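Local atomic coordinates of pesticidal crystal protein Cry2Aa (Bacillus thuringiensis serovar kurstaki, PDB entry 1I5P), a protein that binds midgut epithelial cells of dipteran and lepidopteran insect larvae and promotes their colloid-osmotic lysis. Residues Gly325-Thr330 against Gly386-Thr391. Sequence-based numbering, arbitrary orientation.
Sequences GLPGST and GVATST
The flat group of the contact, the peptide between Ser329 and Thr330, is gripped at its carbonyl edge: Ser390 N donates to Ser329 O over 3.2 Å, lying in the carbonyl plane with a C=O...N angle of 159°, and Thr389 CA-H comes to the same oxygen at 3.1 Å. The puckered ring of Pro327 meets Val387 through its CG corner, Pro327 CG sitting 3.3 Å from Val387 CG2, tighter than usual van der Waals contact, with the two side chains crossing at about a right angle. The N-H of Ser329 is taken by the side chain of Thr389 rather than by a backbone carbonyl of 386-391: OG1, anti to the carbonyl carbon (chi1 -64°), accepts it at 3.2 Å, the N-H...O angle being 150°. That hydroxyl also lies 3.1 Å from Gly328 CA, which carries no side chain. Ala388 CB is approached by Leu326 CD1 at 4.1 Å and, more loosely, by Pro327 CD. Farther along, Thr330 pairs with Ser390 in a parallel bridge; their side chains share a face, OG1 to OG 3.7 Å apart. Asn322 ties the two ends of 327-330 together, ND2 bonding Pro327 O and OD1 bonding Thr330 OG1. The contact thus starts the parallel pairing of strands 329-342 and 389-393 at an exposed tip of the middle, beta-prism domain. Its chemistry is mixed, a threonine hydroxyl adding one side-chain bond beside the first backbone bond and apolar contacts joining the loops; with no touching residue buried, the pairing begins at the surface, without a hydrophobic core.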
loop_
_atom_site.group_PDB
_atom_site.type_symbol
_atom_site.label_atom_id
_atom_site.label_comp_id
_atom_site.label_asym_id
_atom_site.label_seq_id
_atom_site.Cartn_x
_atom_site.Cartn_y
_atom_site.Cartn_z
ATOM N N GLY A 325 -51.173 6.379 14.039
ATOM C CA GLY A 325 -51.981 7.226 13.181
ATOM C C GLY A 325 -51.319 7.632 11.879
ATOM O O GLY A 325 -51.995 8.063 10.944
ATOM N N LEU A 326 -49.998 7.498 11.820
ATOM C CA LEU A 326 -49.252 7.863 10.619
ATOM C C LEU A 326 -49.468 6.860 9.501
ATOM O O LEU A 326 -49.786 5.694 9.743
ATOM C CB LEU A 326 -47.753 7.963 10.922
ATOM C CG LEU A 326 -47.261 9.149 11.754
ATOM C CD1 LEU A 326 -45.797 8.941 12.111
ATOM C CD2 LEU A 326 -47.457 10.455 10.983
ATOM N N PRO A 327 -49.305 7.311 8.250
ATOM C CA PRO A 327 -49.482 6.431 7.093
ATOM C C PRO A 327 -48.145 5.754 6.735
ATOM O O PRO A 327 -47.200 5.791 7.526
ATOM C CB PRO A 327 -49.987 7.394 6.022
ATOM C CG PRO A 327 -49.200 8.639 6.310
ATOM C CD PRO A 327 -49.114 8.716 7.834
ATOM N N GLY A 328 -48.070 5.131 5.561
ATOM C CA GLY A 328 -46.838 4.474 5.147
ATOM C C GLY A 328 -46.265 3.479 6.144
ATOM O O GLY A 328 -46.994 2.917 6.964
ATOM N N SER A 329 -44.952 3.263 6.076
ATOM C CA SER A 329 -44.288 2.320 6.967
ATOM C C SER A 329 -42.797 2.619 7.131
ATOM O O SER A 329 -42.299 3.636 6.646
ATOM C CB SER A 329 -44.472 0.896 6.436
ATOM O OG SER A 329 -43.979 -0.061 7.353
ATOM N N THR A 330 -42.094 1.724 7.821
ATOM C CA THR A 330 -40.659 1.874 8.060
ATOM C C THR A 330 -39.915 0.560 7.834
ATOM O O THR A 330 -40.207 -0.453 8.472
ATOM C CB THR A 330 -40.385 2.365 9.498
ATOM O OG1 THR A 330 -40.823 3.723 9.626
ATOM C CG2 THR A 330 -38.901 2.282 9.827
ATOM N N GLY A 386 -43.254 9.611 0.483
ATOM C CA GLY A 386 -44.633 9.726 0.924
ATOM C C GLY A 386 -44.804 10.763 2.014
ATOM O O GLY A 386 -44.424 11.922 1.844
ATOM N N VAL A 387 -45.370 10.348 3.143
ATOM C CA VAL A 387 -45.591 11.253 4.265
ATOM C C VAL A 387 -44.739 10.866 5.473
ATOM O O VAL A 387 -44.164 11.727 6.139
ATOM C CB VAL A 387 -47.082 11.265 4.694
ATOM C CG1 VAL A 387 -47.622 12.685 4.660
ATOM C CG2 VAL A 387 -47.901 10.369 3.777
ATOM N N ALA A 388 -44.657 9.569 5.752
ATOM C CA ALA A 388 -43.882 9.095 6.891
ATOM C C ALA A 388 -43.176 7.775 6.604
ATOM O O ALA A 388 -42.794 7.053 7.528
ATOM C CB ALA A 388 -44.785 8.948 8.105
ATOM N N THR A 389 -43.007 7.457 5.326
ATOM C CA THR A 389 -42.340 6.222 4.940
ATOM C C THR A 389 -40.839 6.460 4.827
ATOM O O THR A 389 -40.403 7.425 4.199
ATOM C CB THR A 389 -42.859 5.704 3.582
ATOM O OG1 THR A 389 -44.246 5.361 3.699
ATOM C CG2 THR A 389 -42.068 4.481 3.141
ATOM N N SER A 390 -40.054 5.583 5.446
ATOM C CA SER A 390 -38.600 5.687 5.401
ATOM C C SER A 390 -37.983 4.308 5.221
ATOM O O SER A 390 -38.622 3.283 5.483
ATOM C CB SER A 390 -38.059 6.310 6.686
ATOM O OG SER A 390 -38.134 5.388 7.759
ATOM N N THR A 391 -36.730 4.292 4.774
ATOM C CA THR A 391 -36.015 3.047 4.555
ATOM C C THR A 391 -34.540 3.194 4.895
ATOM O O THR A 391 -33.805 3.925 4.235
ATOM C CB THR A 391 -36.139 2.585 3.093
ATOM O OG1 THR A 391 -37.512 2.284 2.806
ATOM C CG2 THR A 391 -35.292 1.346 2.852
#